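Local atomic coordinates of zinc finger (CCCH type) motif-containing protein (Toxoplasma gondii, PDB entry 7NG2), a protein that probably reads N6-methyladenosine in messenger RNA through its YTH domain, the part present here, and is linked to mRNA cleavage and polyadenylation. Residues L57-A62 against L142-M147. Residues are numbered along the deposited sequence; the frame is centred on the assembly and turned at random.
Sequences LLLFSA and LLCTWM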
loop_
_atom_site.group_PDB
_atom_site.type_symbol
_atom_site.label_atom_id
_atom_site.label_comp_id
_atom_site.label_asym_id
_atom_site.label_seq_id
_atom_site.Cartn_x
_atom_site.Cartn_y
_atom_site.Cartn_z
ATOM N N LEU A 57 5.938 1.173 2.905
ATOM C CA LEU A 57 4.637 0.656 3.298
ATOM C C LEU A 57 3.570 1.109 2.312
ATOM O O LEU A 57 3.567 2.264 1.868
ATOM C CB LEU A 57 4.261 1.127 4.705
ATOM C CG LEU A 57 5.049 0.556 5.890
ATOM C CD1 LEU A 57 5.211 -0.956 5.787
ATOM C CD2 LEU A 57 6.396 1.231 6.079
ATOM N N LEU A 58 2.710 0.164 1.944
ATOM C CA LEU A 58 1.621 0.376 1.001
ATOM C C LEU A 58 0.317 0.177 1.755
ATOM O O LEU A 58 0.084 -0.889 2.323
ATOM C CB LEU A 58 1.731 -0.619 -0.150
ATOM C CG LEU A 58 3.103 -0.635 -0.824
ATOM C CD1 LEU A 58 3.113 -1.741 -1.843
ATOM C CD2 LEU A 58 3.450 0.693 -1.485
ATOM N N LEU A 59 -0.528 1.203 1.755
ATOM C CA LEU A 59 -1.772 1.220 2.524
ATOM C C LEU A 59 -2.907 1.080 1.518
ATOM O O LEU A 59 -3.145 1.994 0.719
ATOM C CB LEU A 59 -1.888 2.532 3.301
ATOM C CG LEU A 59 -1.003 2.674 4.558
ATOM C CD1 LEU A 59 0.508 2.561 4.294
ATOM C CD2 LEU A 59 -1.321 3.981 5.289
ATOM N N PHE A 60 -3.584 -0.065 1.542
ATOM C CA PHE A 60 -4.500 -0.434 0.465
ATOM C C PHE A 60 -5.913 0.060 0.735
ATOM O O PHE A 60 -6.462 -0.167 1.818
ATOM C CB PHE A 60 -4.517 -1.946 0.302
ATOM C CG PHE A 60 -3.283 -2.494 -0.360
ATOM C CD1 PHE A 60 -2.167 -2.836 0.391
ATOM C CD2 PHE A 60 -3.234 -2.663 -1.738
ATOM C CE1 PHE A 60 -1.029 -3.353 -0.209
ATOM C CE2 PHE A 60 -2.092 -3.174 -2.345
ATOM C CZ PHE A 60 -0.991 -3.510 -1.576
ATOM N N SER A 61 -6.507 0.700 -0.269
ATOM C CA SER A 61 -7.864 1.238 -0.186
ATOM C C SER A 61 -8.580 0.993 -1.511
ATOM O O SER A 61 -8.304 1.664 -2.511
ATOM C CB SER A 61 -7.811 2.730 0.136
ATOM O OG SER A 61 -9.108 3.292 0.049
ATOM N N ALA A 62 -9.514 0.052 -1.520
ATOM C CA ALA A 62 -10.288 -0.189 -2.727
ATOM C C ALA A 62 -11.178 1.011 -3.037
ATOM O O ALA A 62 -11.695 1.676 -2.134
ATOM C CB ALA A 62 -11.149 -1.438 -2.547
ATOM N N LEU A 142 0.934 6.280 12.280
ATOM C CA LEU A 142 -0.286 6.155 13.066
ATOM C C LEU A 142 -1.359 5.363 12.329
ATOM O O LEU A 142 -2.052 4.545 12.942
ATOM C CB LEU A 142 -0.789 7.541 13.460
ATOM C CG LEU A 142 -0.025 8.127 14.654
ATOM C CD1 LEU A 142 -0.451 9.553 14.921
ATOM C CD2 LEU A 142 -0.236 7.253 15.878
ATOM N N LEU A 143 -1.496 5.564 11.015
ATOM C CA LEU A 143 -2.467 4.773 10.265
ATOM C C LEU A 143 -2.142 3.293 10.353
ATOM O O LEU A 143 -3.026 2.456 10.560
ATOM C CB LEU A 143 -2.507 5.218 8.802
ATOM C CG LEU A 143 -3.051 6.623 8.528
ATOM C CD1 LEU A 143 -2.896 6.957 7.057
ATOM C CD2 LEU A 143 -4.505 6.738 8.935
ATOM N N CYS A 144 -0.860 2.952 10.265
ATOM C CA CYS A 144 -0.474 1.549 10.341
ATOM C C CYS A 144 -0.667 1.017 11.766
ATOM O O CYS A 144 -1.137 -0.109 11.954
ATOM C CB CYS A 144 0.974 1.413 9.869
ATOM S SG CYS A 144 1.136 1.586 8.076
ATOM N N THR A 145 -0.370 1.839 12.783
ATOM C CA THR A 145 -0.633 1.439 14.169
ATOM C C THR A 145 -2.120 1.193 14.400
ATOM O O THR A 145 -2.518 0.155 14.945
ATOM C CB THR A 145 -0.111 2.501 15.139
ATOM O OG1 THR A 145 1.315 2.555 15.051
ATOM C CG2 THR A 145 -0.527 2.159 16.583
ATOM N N TRP A 146 -2.962 2.137 13.974
ATOM C CA TRP A 146 -4.399 1.983 14.185
ATOM C C TRP A 146 -4.951 0.773 13.434
ATOM O O TRP A 146 -5.798 0.042 13.962
ATOM C CB TRP A 146 -5.135 3.267 13.810
ATOM C CG TRP A 146 -4.818 4.395 14.744
ATOM C CD1 TRP A 146 -4.582 4.311 16.098
ATOM C CD2 TRP A 146 -4.699 5.782 14.406
ATOM N NE1 TRP A 146 -4.328 5.563 16.613
ATOM C CE2 TRP A 146 -4.392 6.480 15.595
ATOM C CE3 TRP A 146 -4.815 6.504 13.211
ATOM C CZ2 TRP A 146 -4.207 7.859 15.624
ATOM C CZ3 TRP A 146 -4.631 7.877 13.245
ATOM C CH2 TRP A 146 -4.327 8.539 14.441
ATOM N N MET A 147 -4.470 0.531 12.208
ATOM C CA MET A 147 -4.875 -0.677 11.488
ATOM C C MET A 147 -4.425 -1.929 12.229
ATOM O O MET A 147 -5.192 -2.892 12.370
ATOM C CB MET A 147 -4.312 -0.678 10.063
ATOM C CG MET A 147 -5.039 0.253 9.112
ATOM S SD MET A 147 -4.641 -0.060 7.380
ATOM C CE MET A 147 -3.572 1.304 6.998
#
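L59 meets L143, C144 and M147 with its branched end. It is the one residue of strand 57-62 that reaches helix 142-147 within 4.5 Å. Chi1 (-75°) sets its CG anti to the carbonyl carbon. The rotation about CB-CG then sends the two methyls to different neighbours. CD2 lies against L143, 3.8 Å from L143 CD1 and 3.9 Å from L143 CB. These two leucine side chains cross at about a right angle. CD1 takes the other direction and comes 4.0 Å from C144 SG. M147 reaches the branch point and the CD2 methyl as well. Its chain is bent by the rotation about CG-SD (chi3 -105°), which brings the terminal methyl to the leucine branch point. M147 CE sits 3.8 Å from L59 CG and 3.9 Å from L59 CD2.

L143, C144 and M147 fall on one face of the helix, as residues i, i+1 and i+4. The backbone bond from M147 N to L143 O spans that same turn. The segment axes cross at 62° and approach to 10.3 Å, so side chains alone bridge the gap. Around the contact, F68 of strand 67-74 touches both L59 and M147. F16 and F71 touch C144, and L113 touches L143. On the other face of the strand, F60 stacks on W102 and meets W36 edge-to-face.

The contact joins helix 137-149 to an inner strand of the mixed sheet of the YTH domain, a member of the PUA clan. No hydrogen bond or salt bridge crosses it. Apart from C144 SG, the atoms that touch are aliphatic carbons. Its chemistry implies that the helix is held here by dispersion and by exclusion of water, with no polar bond across the two segments to fix their orientation.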